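Local coordinates for protein alpha-(N-acetylaminomethylene)succinic acid hydrolase (Mesorhizobium loti, PDB 3KXP) that catalyses the last step of vitamin B6 degradation, hydrolysing (E)-2-(acetamidomethylene)succinate to succinic semialdehyde, acetate, ammonia and carbon dioxide, at residues S50-I55 against T59-E64; P86-L91 against T97-Q102; A178-V183 against G242-L247; Q188-E191 against A195-A198; A198-R203 against D210-R215. One frame throughout, in Å; residues are numbered along the deposited sequence.

Interaction 1: residues S50-I55 against T59-E64; sequences SRRVDI and TLNVRE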
# COMPACT_ATOMS: atom_id res chain seq x y z
N SER A 50 29.07 -13.76 0.66
CA SER A 50 29.48 -12.37 0.47
C SER A 50 30.49 -12.32 -0.66
O SER A 50 31.31 -13.22 -0.81
CB SER A 50 30.12 -11.82 1.74
OG SER A 50 29.25 -11.90 2.84
N ARG A 51 30.43 -11.26 -1.46
CA ARG A 51 31.36 -11.10 -2.57
C ARG A 51 31.34 -9.67 -3.05
O ARG A 51 30.31 -8.99 -2.98
CB ARG A 51 31.00 -12.05 -3.73
CG ARG A 51 29.85 -11.60 -4.64
CD ARG A 51 29.43 -12.73 -5.58
NE ARG A 51 28.42 -12.35 -6.56
CZ ARG A 51 28.67 -11.70 -7.70
NH1 ARG A 51 29.92 -11.35 -8.01
NH2 ARG A 51 27.69 -11.41 -8.54
N ARG A 52 32.48 -9.19 -3.51
CA ARG A 52 32.57 -7.83 -4.01
C ARG A 52 32.28 -7.90 -5.50
O ARG A 52 32.90 -8.66 -6.24
CB ARG A 52 33.96 -7.25 -3.74
CG ARG A 52 34.34 -7.21 -2.27
CD ARG A 52 35.59 -6.38 -2.06
NE ARG A 52 35.28 -4.96 -2.16
CZ ARG A 52 36.00 -4.07 -2.83
NH1 ARG A 52 37.08 -4.42 -3.49
NH2 ARG A 52 35.61 -2.80 -2.84
N VAL A 53 31.30 -7.11 -5.93
CA VAL A 53 30.89 -7.08 -7.32
C VAL A 53 31.37 -5.84 -8.01
O VAL A 53 31.10 -4.72 -7.58
CB VAL A 53 29.37 -7.15 -7.44
CG1 VAL A 53 28.97 -7.22 -8.92
CG2 VAL A 53 28.84 -8.35 -6.67
N ASP A 54 32.10 -6.04 -9.11
CA ASP A 54 32.61 -4.93 -9.89
C ASP A 54 31.47 -4.56 -10.84
O ASP A 54 31.07 -5.37 -11.67
CB ASP A 54 33.84 -5.38 -10.67
CG ASP A 54 34.50 -4.25 -11.45
OD1 ASP A 54 35.61 -4.47 -11.98
OD2 ASP A 54 33.90 -3.15 -11.55
N ILE A 55 30.93 -3.36 -10.68
CA ILE A 55 29.84 -2.92 -11.54
C ILE A 55 30.33 -1.82 -12.47
O ILE A 55 29.55 -1.05 -13.03
CB ILE A 55 28.64 -2.40 -10.71
CG1 ILE A 55 29.05 -1.16 -9.92
CG2 ILE A 55 28.14 -3.50 -9.78
CD1 ILE A 55 27.88 -0.44 -9.24
N THR A 59 33.19 -0.84 -7.16
CA THR A 59 33.04 -2.21 -6.71
C THR A 59 32.28 -2.19 -5.38
O THR A 59 32.63 -1.43 -4.47
CB THR A 59 34.41 -2.91 -6.52
OG1 THR A 59 35.10 -2.95 -7.79
CG2 THR A 59 34.24 -4.34 -5.99
N LEU A 60 31.25 -3.03 -5.28
CA LEU A 60 30.44 -3.08 -4.07
C LEU A 60 30.41 -4.46 -3.45
O LEU A 60 30.48 -5.46 -4.16
CB LEU A 60 29.00 -2.65 -4.38
CG LEU A 60 28.81 -1.25 -4.96
CD1 LEU A 60 27.34 -1.05 -5.34
CD2 LEU A 60 29.24 -0.22 -3.94
N ASN A 61 30.30 -4.52 -2.13
CA ASN A 61 30.22 -5.80 -1.43
C ASN A 61 28.73 -6.13 -1.25
O ASN A 61 27.93 -5.24 -0.94
CB ASN A 61 30.89 -5.71 -0.05
CG ASN A 61 30.86 -7.04 0.69
OD1 ASN A 61 31.37 -8.03 0.19
ND2 ASN A 61 30.25 -7.05 1.88
N VAL A 62 28.36 -7.38 -1.45
CA VAL A 62 26.96 -7.78 -1.30
C VAL A 62 26.83 -9.13 -0.60
O VAL A 62 27.80 -9.88 -0.51
CB VAL A 62 26.25 -7.85 -2.68
CG1 VAL A 62 26.38 -6.52 -3.41
CG2 VAL A 62 26.84 -8.97 -3.53
N ARG A 63 25.64 -9.40 -0.09
CA ARG A 63 25.32 -10.65 0.61
C ARG A 63 24.13 -11.25 -0.13
O ARG A 63 23.07 -10.64 -0.20
CB ARG A 63 24.92 -10.36 2.06
CG ARG A 63 25.99 -9.67 2.88
CD ARG A 63 25.47 -9.23 4.23
NE ARG A 63 26.51 -8.62 5.06
CZ ARG A 63 27.27 -9.29 5.93
NH1 ARG A 63 27.09 -10.60 6.10
NH2 ARG A 63 28.20 -8.65 6.63
N GLU A 64 24.31 -12.45 -0.68
CA GLU A 64 23.25 -13.08 -1.45
C GLU A 64 22.71 -14.37 -0.85
O GLU A 64 23.40 -15.08 -0.13
CB GLU A 64 23.73 -13.42 -2.86
CG GLU A 64 24.44 -12.31 -3.59
CD GLU A 64 25.02 -12.80 -4.92
OE1 GLU A 64 24.23 -13.30 -5.76
OE2 GLU A 64 26.25 -12.68 -5.13
O HOH W 1 30.54 -9.27 3.73
O HOH W 2 35.43 -0.80 -9.95
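R51 and V62 face each other as a hydrogen-bonded pair of an antiparallel hairpin: R51 N gives its hydrogen to V62 O at 3.1 Å and V62 N returns one to R51 O. V53 and L60 repeat the pattern, V53 N 2.6 Å from L60 O. Both pairs share one face of the sheet, where branched valine and leucine suit a buried layer; V53 CG2 rests 3.8 Å from V62 CG2.

R51 can be followed across this layer. Its CB carries CG between backbone N and carbonyl carbon (chi1 79°), which starts the chain beside V62, CG 4.1 Å from V62 CG2. CD passes E64 OE2, and NE makes a salt bridge to that oxygen at 2.6 Å, within the guanidinium plane and nearly in line with the C-O bond of E64. Beyond it CZ and NH2 lie farther from E64 OE2, at 3.7 and 3.9 Å, and V53 CG2 sits over one guanidinium face, offset toward the rim. Losing the guanidinium to an alanine here is likely to leave E64 OE2 without this donor and take away the flat group beneath V53 CG2.

The other face, bearing R52, N61 and T59, is more polar. T59 CG2 sits 3.6 Å from R52 CZ, over the centre of a guanidinium whose NH2 is held by D109. One water bridges S50 OG and N61 ND2, the latter also bonded to D101 OD1; another joins T59 OG1 to D54 OD2, itself bonded to G56 N. E64 OE1 meets R133, so its carboxylate is shared by two arginines, which probably favours its charged form.

Interaction 2: residues P86-L91 against T97-Q102; sequences PLMIRL and TIAVDQ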
# COMPACT_ATOMS: atom_id res chain seq x y z
N PRO A 86 18.27 -10.92 8.96
CA PRO A 86 17.08 -11.49 9.61
C PRO A 86 15.82 -11.37 8.74
O PRO A 86 14.99 -12.27 8.70
CB PRO A 86 16.96 -10.67 10.89
CG PRO A 86 18.36 -10.22 11.15
CD PRO A 86 18.86 -9.86 9.78
N LEU A 87 15.69 -10.25 8.04
CA LEU A 87 14.54 -10.01 7.19
C LEU A 87 14.60 -10.81 5.88
O LEU A 87 13.58 -11.28 5.39
CB LEU A 87 14.43 -8.52 6.87
CG LEU A 87 13.32 -8.15 5.88
CD1 LEU A 87 11.98 -8.62 6.44
CD2 LEU A 87 13.32 -6.65 5.63
N MSE A 88 15.81 -10.96 5.34
CA MSE A 88 16.01 -11.68 4.08
C MSE A 88 15.74 -13.17 4.16
O MSE A 88 15.16 -13.75 3.24
CB MSE A 88 17.43 -11.47 3.58
CG MSE A 88 17.84 -10.02 3.50
SE MSE A 88 19.64 -9.87 2.86
CE MSE A 88 19.23 -9.44 1.03
N ILE A 89 16.19 -13.80 5.23
CA ILE A 89 15.99 -15.23 5.39
C ILE A 89 14.51 -15.55 5.20
O ILE A 89 14.16 -16.60 4.69
CB ILE A 89 16.45 -15.71 6.78
CG1 ILE A 89 17.96 -15.55 6.91
CG2 ILE A 89 16.08 -17.17 6.98
CD1 ILE A 89 18.53 -16.05 8.23
N ARG A 90 13.66 -14.60 5.60
CA ARG A 90 12.21 -14.74 5.52
C ARG A 90 11.64 -14.64 4.11
O ARG A 90 10.51 -15.05 3.86
CB ARG A 90 11.54 -13.67 6.38
CG ARG A 90 11.67 -13.87 7.88
CD ARG A 90 10.62 -14.84 8.39
NE ARG A 90 10.51 -14.81 9.84
CZ ARG A 90 10.25 -13.71 10.55
NH1 ARG A 90 10.06 -12.55 9.93
NH2 ARG A 90 10.17 -13.78 11.87
N LEU A 91 12.41 -14.08 3.18
CA LEU A 91 11.93 -13.91 1.82
C LEU A 91 12.76 -14.66 0.79
O LEU A 91 12.46 -14.62 -0.40
CB LEU A 91 11.91 -12.42 1.46
CG LEU A 91 10.95 -11.53 2.26
CD1 LEU A 91 11.38 -10.07 2.16
CD2 LEU A 91 9.54 -11.72 1.75
N THR A 97 17.33 -12.57 -2.58
CA THR A 97 17.57 -11.43 -1.71
C THR A 97 19.05 -11.07 -1.64
O THR A 97 19.89 -11.90 -1.28
CB THR A 97 17.07 -11.71 -0.28
OG1 THR A 97 17.83 -12.79 0.29
CG2 THR A 97 15.60 -12.09 -0.30
N ILE A 98 19.37 -9.82 -1.96
CA ILE A 98 20.74 -9.36 -1.92
C ILE A 98 20.83 -8.02 -1.19
O ILE A 98 20.18 -7.05 -1.58
CB ILE A 98 21.33 -9.20 -3.34
CG1 ILE A 98 21.33 -10.56 -4.06
CG2 ILE A 98 22.75 -8.66 -3.26
CD1 ILE A 98 21.95 -10.56 -5.46
N ALA A 99 21.64 -7.98 -0.14
CA ALA A 99 21.84 -6.75 0.62
C ALA A 99 23.12 -6.12 0.10
O ALA A 99 24.11 -6.82 -0.13
CB ALA A 99 21.97 -7.06 2.11
N VAL A 100 23.12 -4.80 -0.08
CA VAL A 100 24.29 -4.12 -0.62
C VAL A 100 24.97 -3.15 0.32
O VAL A 100 24.33 -2.26 0.89
CB VAL A 100 23.92 -3.31 -1.90
CG1 VAL A 100 25.15 -2.68 -2.50
CG2 VAL A 100 23.21 -4.21 -2.90
N ASP A 101 26.28 -3.31 0.47
CA ASP A 101 27.04 -2.37 1.28
C ASP A 101 27.18 -1.22 0.29
O ASP A 101 27.74 -1.40 -0.78
CB ASP A 101 28.42 -2.93 1.63
CG ASP A 101 28.38 -3.86 2.83
OD1 ASP A 101 29.40 -4.50 3.13
OD2 ASP A 101 27.31 -3.93 3.48
N GLN A 102 26.65 -0.06 0.63
CA GLN A 102 26.75 1.03 -0.32
C GLN A 102 28.09 1.76 -0.23
O GLN A 102 28.81 1.62 0.76
CB GLN A 102 25.56 1.97 -0.14
CG GLN A 102 24.25 1.23 -0.35
CD GLN A 102 23.05 2.03 0.08
OE1 GLN A 102 22.43 2.73 -0.72
NE2 GLN A 102 22.72 1.94 1.37
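M88 and T97 meet by van der Waals contact, with no hydrogen bond between the two segments. M88, modelled as selenomethionine, extends from the helix toward the strand, its SE 3.7 Å from A99 CB. Its CB approaches the T97 side chain, 3.6 Å from OG1 and 3.9 Å from CB. With CG anti to the carbonyl carbon (chi1 -52°) and the next torsion fully extended, the chain spans the gap before bending at SE; the terminal CE, however, is modelled too near the strand backbone for its place to be trusted. The long, unbranched chain of methionine, here carrying selenium, can reach from helix to strand, and the small A99 lets SE come close to the strand. The second apolar touch is looser: L91 CB lies 4.1 Å from T97 CG2, a methyl that also faces the carbonyl carbon of L91.

The polar contacts serve each side separately. L91 N donates to M88 O at 2.8 Å, a bond within the segment itself, and S92 OG adds a bond to the same M88 O. T97 OG1 is bonded to K65 O. A threonine is apt here because its hydroxyl is satisfied by the backbone of the neighbouring strand 59-65 while its methyl faces L91.

Helix 85-89 is the connection of a beta-alpha-beta unit, with strands 70-74 and 96-100 side by side and parallel. M88 also packs on F73 of the first strand and on F48, L91 on T309 of helix 301-313, while I98 points away from this helix and packs on V62 and E64 of strand 59-65.

Interaction 3: residues A178-V183 against G242-L247; sequences ALEARV and GLRSDL
L179 and L243 touch by single methyl groups, CD1 to CD1 at 4.0 Å, their side chains crossing at about a right angle. L179 sets CG anti to its own amide nitrogen (chi1 -171°), which sends the isobutyl group from the helix toward the turn; L243 comes from the other side. Leucine suits both places, being able to present a slim branch without leaving a polar atom in the gap.

Beside them E180 and R244 form a salt bridge. The extended side chain of E180 meets the end of an arginine that bends at chi3, and the modelled E180 OE1 to R244 NH1 distance is 2.6 Å. R244 NH1 is placed too close to the carboxylate carbon, so the salt bridge is likely, but its exact geometry is doubtful.

Further out, the arginine has a second acid: D177, one turn back from E180 along helix 173-182, pairs with R244 NH2. E180 OE2 also has a long, weak ion pair with R241. The segment 242-247 is shaped by a type I turn from G242 to S245, and D246 OD1 caps the amide of V248 at the entry to the next helix. L243 rests on L143 and R146 of helix 143-154, and the side chain of L179 comes about 4 Å from that of I77; L143 and I77 both belong to the chloride site.

An arginine bracketed by D177 and E180 probably remains protonated and balances their charge, linking helix 173-182 to the turn by electrostatics beside a leucine contact that borders the anion site.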
# COMPACT_ATOMS: atom_id res chain seq x y z
N ALA A 178 20.39 17.09 13.43
CA ALA A 178 20.64 16.05 14.42
C ALA A 178 21.39 14.87 13.83
O ALA A 178 22.32 14.34 14.44
CB ALA A 178 19.33 15.59 15.03
N LEU A 179 20.96 14.44 12.65
CA LEU A 179 21.58 13.30 11.98
C LEU A 179 23.04 13.64 11.65
O LEU A 179 23.95 12.84 11.87
CB LEU A 179 20.82 12.95 10.70
CG LEU A 179 21.17 11.65 9.97
CD1 LEU A 179 20.07 11.32 8.98
CD2 LEU A 179 22.51 11.79 9.27
N GLU A 180 23.24 14.84 11.14
CA GLU A 180 24.56 15.30 10.76
C GLU A 180 25.52 15.46 11.95
O GLU A 180 26.71 15.13 11.85
CB GLU A 180 24.43 16.62 10.01
CG GLU A 180 25.64 17.00 9.20
CD GLU A 180 25.32 18.10 8.22
OE1 GLU A 180 24.94 19.19 8.67
OE2 GLU A 180 25.45 17.87 6.99
N ALA A 181 25.02 15.93 13.09
CA ALA A 181 25.86 16.14 14.27
C ALA A 181 26.43 14.87 14.91
O ALA A 181 27.52 14.91 15.48
CB ALA A 181 25.10 16.95 15.31
N ARG A 182 25.71 13.76 14.83
CA ARG A 182 26.20 12.52 15.44
C ARG A 182 26.56 11.44 14.42
O ARG A 182 26.86 10.30 14.79
CB ARG A 182 25.16 11.99 16.43
CG ARG A 182 23.76 11.87 15.85
CD ARG A 182 22.70 11.68 16.93
NE ARG A 182 22.52 10.29 17.34
CZ ARG A 182 22.14 9.31 16.53
NH1 ARG A 182 21.91 9.55 15.25
NH2 ARG A 182 21.96 8.08 17.00
N VAL A 183 26.57 11.80 13.14
CA VAL A 183 26.88 10.84 12.09
C VAL A 183 28.22 10.12 12.26
O VAL A 183 28.34 8.95 11.92
CB VAL A 183 26.83 11.51 10.70
CG1 VAL A 183 27.95 12.52 10.57
CG2 VAL A 183 26.90 10.47 9.62
N GLY A 242 24.65 15.43 1.97
CA GLY A 242 24.00 15.15 0.70
C GLY A 242 22.54 14.81 0.95
O GLY A 242 21.71 14.95 0.06
N LEU A 243 22.23 14.38 2.17
CA LEU A 243 20.87 14.01 2.55
C LEU A 243 19.94 15.20 2.66
O LEU A 243 18.72 15.03 2.74
CB LEU A 243 20.88 13.23 3.87
CG LEU A 243 21.48 11.83 3.82
CD1 LEU A 243 21.47 11.20 5.20
CD2 LEU A 243 20.69 10.97 2.85
N ARG A 244 20.50 16.41 2.65
CA ARG A 244 19.72 17.63 2.75
C ARG A 244 19.10 18.06 1.42
O ARG A 244 18.25 18.95 1.40
CB ARG A 244 20.59 18.78 3.26
CG ARG A 244 21.00 18.69 4.72
CD ARG A 244 21.90 19.86 5.07
NE ARG A 244 21.62 20.38 6.40
CZ ARG A 244 21.97 19.78 7.53
NH1 ARG A 244 22.63 18.63 7.50
NH2 ARG A 244 21.66 20.33 8.69
N SER A 245 19.52 17.45 0.32
CA SER A 245 19.01 17.85 -0.98
C SER A 245 17.51 17.60 -1.16
O SER A 245 16.92 16.72 -0.53
CB SER A 245 19.80 17.16 -2.10
OG SER A 245 19.73 15.75 -1.98
N ASP A 246 16.91 18.41 -2.02
CA ASP A 246 15.49 18.35 -2.32
C ASP A 246 15.12 16.99 -2.91
O ASP A 246 15.62 16.61 -3.96
CB ASP A 246 15.12 19.49 -3.28
CG ASP A 246 13.62 19.62 -3.50
OD1 ASP A 246 12.84 19.04 -2.71
OD2 ASP A 246 13.22 20.32 -4.45
N LEU A 247 14.24 16.28 -2.21
CA LEU A 247 13.80 14.96 -2.63
C LEU A 247 12.42 14.98 -3.32
O LEU A 247 11.92 13.94 -3.75
CB LEU A 247 13.76 14.03 -1.41
CG LEU A 247 13.73 12.52 -1.67
CD1 LEU A 247 14.89 12.13 -2.58
CD2 LEU A 247 13.81 11.78 -0.34

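Interaction 4: residues Q188-E191 against A195-A198; sequences QLFE and AVEA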
# COMPACT_ATOMS: atom_id res chain seq x y z
N GLN A 188 35.63 6.19 16.20
CA GLN A 188 36.54 6.16 17.34
C GLN A 188 37.12 4.75 17.49
O GLN A 188 36.67 3.82 16.83
CB GLN A 188 35.78 6.53 18.62
CG GLN A 188 34.63 5.56 18.93
CD GLN A 188 33.82 5.95 20.15
OE1 GLN A 188 34.26 5.80 21.29
NE2 GLN A 188 32.61 6.46 19.92
N LEU A 189 38.10 4.60 18.37
CA LEU A 189 38.74 3.31 18.59
C LEU A 189 38.09 2.57 19.76
O LEU A 189 38.25 2.97 20.91
CB LEU A 189 40.23 3.52 18.89
CG LEU A 189 41.07 2.29 19.26
CD1 LEU A 189 41.11 1.31 18.09
CD2 LEU A 189 42.47 2.74 19.64
N PHE A 190 37.34 1.51 19.46
CA PHE A 190 36.70 0.73 20.52
C PHE A 190 37.67 -0.33 21.02
O PHE A 190 38.41 -0.93 20.24
CB PHE A 190 35.42 0.08 20.00
CG PHE A 190 34.37 1.07 19.57
CD1 PHE A 190 34.25 1.42 18.23
CD2 PHE A 190 33.55 1.68 20.51
CE1 PHE A 190 33.32 2.38 17.82
CE2 PHE A 190 32.62 2.64 20.11
CZ PHE A 190 32.51 2.99 18.77
N GLU A 191 37.65 -0.56 22.32
CA GLU A 191 38.52 -1.54 22.97
C GLU A 191 38.23 -2.98 22.56
O GLU A 191 39.15 -3.78 22.33
CB GLU A 191 38.40 -1.37 24.48
CG GLU A 191 38.91 -2.53 25.30
CD GLU A 191 38.81 -2.26 26.79
OE1 GLU A 191 37.72 -1.83 27.24
OE2 GLU A 191 39.81 -2.47 27.50
N ALA A 195 32.56 -3.00 24.01
CA ALA A 195 32.53 -1.54 24.01
C ALA A 195 31.72 -1.02 22.82
O ALA A 195 31.09 0.03 22.91
CB ALA A 195 33.95 -0.98 23.97
N VAL A 196 31.73 -1.76 21.72
CA VAL A 196 31.00 -1.37 20.52
C VAL A 196 29.49 -1.48 20.77
O VAL A 196 28.73 -0.60 20.38
CB VAL A 196 31.37 -2.27 19.31
CG1 VAL A 196 30.48 -1.94 18.10
CG2 VAL A 196 32.82 -2.06 18.94
N GLU A 197 29.08 -2.56 21.42
CA GLU A 197 27.67 -2.77 21.73
C GLU A 197 27.17 -1.73 22.73
O GLU A 197 26.06 -1.21 22.59
CB GLU A 197 27.45 -4.17 22.27
CG GLU A 197 27.76 -5.24 21.27
CD GLU A 197 27.70 -6.61 21.88
OE1 GLU A 197 28.48 -6.89 22.81
OE2 GLU A 197 26.86 -7.42 21.44
N ALA A 198 27.98 -1.44 23.75
CA ALA A 198 27.61 -0.44 24.74
C ALA A 198 27.36 0.87 24.00
O ALA A 198 26.34 1.52 24.20
CB ALA A 198 28.72 -0.25 25.75
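The lead-in to helix 193-203, a loop folded against the helix's first turns, is built round the ring of F190. V196 CG2 comes in over one face of this ring, near its base, 3.5 Å from both F190 CB and F190 CG, and the two side chains cross at about a right angle. V196 CA lies over that face too. On the opposite face the loop's own Q188 contributes CG, 3.3 Å above the ring plane and offset toward the rim, so the phenyl group is held between a valine and the aliphatic part of a glutamine. With CG anti to the carbonyl carbon (chi1 -62°), F190 turns its ring in toward the helix. A flat apolar ring suits a place between two aliphatic surfaces; the amide of Q188 is turned to A185 O.

A195 adds a small contact, its CB 4.1 Å from E191 N; alanine lets the loop pass close to the helix. Beyond the pair, F190 meets the ring of Y199 with planes at about 40°, its backbone bonds with L227, and D192 OD2 accepts from A195 N. The corner probably forms part of the helical cap that alpha/beta hydrolases commonly carry after the sixth strand.

Interaction 5: residues A198-R203 against D210-R215; sequences AYLAGR and DAIRIR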
# COMPACT_ATOMS: atom_id res chain seq x y z
N ALA A 198 27.98 -1.44 23.75
CA ALA A 198 27.61 -0.44 24.74
C ALA A 198 27.36 0.87 24.00
O ALA A 198 26.34 1.52 24.20
CB ALA A 198 28.72 -0.25 25.75
N TYR A 199 28.30 1.23 23.13
CA TYR A 199 28.17 2.45 22.35
C TYR A 199 26.90 2.44 21.51
O TYR A 199 26.13 3.40 21.52
CB TYR A 199 29.37 2.63 21.42
CG TYR A 199 29.10 3.64 20.33
CD1 TYR A 199 28.90 4.99 20.64
CD2 TYR A 199 28.94 3.23 19.01
CE1 TYR A 199 28.56 5.91 19.65
CE2 TYR A 199 28.59 4.14 18.01
CZ TYR A 199 28.40 5.47 18.34
OH TYR A 199 28.03 6.36 17.35
N LEU A 200 26.68 1.36 20.77
CA LEU A 200 25.51 1.25 19.92
C LEU A 200 24.21 1.26 20.71
O LEU A 200 23.31 2.04 20.41
CB LEU A 200 25.62 -0.00 19.03
CG LEU A 200 26.74 0.04 17.98
CD1 LEU A 200 26.93 -1.34 17.36
CD2 LEU A 200 26.43 1.08 16.90
N ALA A 201 24.10 0.41 21.72
CA ALA A 201 22.88 0.37 22.54
C ALA A 201 22.53 1.77 23.03
O ALA A 201 21.35 2.13 23.12
CB ALA A 201 23.08 -0.56 23.73
N GLY A 202 23.55 2.57 23.35
CA GLY A 202 23.33 3.92 23.83
C GLY A 202 22.91 4.90 22.75
O GLY A 202 22.14 5.82 23.01
N ARG A 203 23.42 4.71 21.53
CA ARG A 203 23.07 5.60 20.44
C ARG A 203 21.72 5.22 19.84
O ARG A 203 20.99 6.08 19.35
CB ARG A 203 24.15 5.56 19.34
CG ARG A 203 23.98 6.69 18.31
CD ARG A 203 24.85 6.51 17.08
NE ARG A 203 24.67 7.59 16.11
CZ ARG A 203 25.25 7.63 14.91
NH1 ARG A 203 26.04 6.64 14.52
NH2 ARG A 203 25.03 8.66 14.09
N ASP A 210 19.69 -8.09 19.84
CA ASP A 210 20.08 -8.91 18.70
C ASP A 210 20.54 -8.06 17.51
O ASP A 210 21.53 -8.39 16.85
CB ASP A 210 18.91 -9.80 18.26
CG ASP A 210 18.65 -10.93 19.24
OD1 ASP A 210 19.56 -11.76 19.45
OD2 ASP A 210 17.53 -10.98 19.80
N ALA A 211 19.81 -6.99 17.23
CA ALA A 211 20.15 -6.11 16.13
C ALA A 211 21.41 -5.33 16.47
O ALA A 211 22.24 -5.06 15.60
CB ALA A 211 18.98 -5.14 15.84
N ILE A 212 21.57 -4.96 17.74
CA ILE A 212 22.76 -4.24 18.15
C ILE A 212 23.97 -5.14 17.89
O ILE A 212 24.96 -4.71 17.29
CB ILE A 212 22.71 -3.85 19.65
CG1 ILE A 212 21.67 -2.75 19.87
CG2 ILE A 212 24.09 -3.37 20.13
CD1 ILE A 212 22.02 -1.43 19.22
N ARG A 213 23.88 -6.39 18.32
CA ARG A 213 24.96 -7.35 18.13
C ARG A 213 25.29 -7.54 16.65
O ARG A 213 26.46 -7.63 16.28
CB ARG A 213 24.59 -8.69 18.79
CG ARG A 213 25.41 -9.90 18.35
CD ARG A 213 26.90 -9.80 18.67
NE ARG A 213 27.23 -9.80 20.09
CZ ARG A 213 28.39 -10.24 20.59
NH1 ARG A 213 29.32 -10.75 19.78
NH2 ARG A 213 28.64 -10.16 21.90
N ILE A 214 24.27 -7.60 15.79
CA ILE A 214 24.52 -7.75 14.36
C ILE A 214 25.32 -6.57 13.81
O ILE A 214 26.26 -6.76 13.04
CB ILE A 214 23.20 -7.92 13.56
CG1 ILE A 214 22.63 -9.32 13.81
CG2 ILE A 214 23.45 -7.70 12.06
CD1 ILE A 214 21.27 -9.56 13.19
N ARG A 215 24.95 -5.35 14.20
CA ARG A 215 25.67 -4.16 13.74
C ARG A 215 27.09 -4.19 14.30
O ARG A 215 28.06 -3.90 13.59
CB ARG A 215 24.98 -2.89 14.24
CG ARG A 215 23.73 -2.47 13.48
CD ARG A 215 23.06 -1.32 14.19
NE ARG A 215 21.92 -0.78 13.47
CZ ARG A 215 21.94 0.37 12.79
NH1 ARG A 215 23.06 1.09 12.74
NH2 ARG A 215 20.85 0.79 12.16
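L200 is the chief residue that helix 198-203 offers to I212. Its CB lies 3.9 Å from I212 CG2, and CD1 reaches further along the neighbouring helix to R215 CB, 4.0 Å away, and to I212 O. Leucine suits this place because CB and the branched end can serve two turns of the partner helix. I212 answers with both arms: CG2, anti to the backbone N, takes L200 CB, while CD1, folded back by chi2 of -66°, lies 3.7 Å from A201 N and against the carbonyl carbon of L200.

The two axes run at 128° to one another, 9.5 Å apart at closest approach, so successive helices of the probable cap region join through a compact apolar contact. Cutting I212 back to an alanine is likely to open a gap beside L200 CB and the A201 amide.

A201 follows, whose small side chain lets I212 CD1 come in against the backbone. Across from this helix R215 sends its charge to E298 and makes a cation-pi contact with Y204, its side chain about 7 Å from that of the probable catalytic H294.

Overall arrangement
From the N terminus, interaction 1 closes first, a hairpin at the sheet's edge. Interaction 2 follows in series and closes the short loop between helix 85-89 and strand 96-100; that strand lies next to strand 59-65, so the two contacts touch through N61 with D101 and R63 with A99. Interaction 3 closes a long loop between residues 178-183 and 242-247. Nested inside it, interactions 4 and 5 each close a short loop, follow one another along helix 193-203 and share A198; E197 and R213 join them by a salt bridge. R182 and V183 of interaction 3 touch R203 of interaction 5. P86 packs against I214, linking the probable cap helices to the beta-alpha-beta crossover.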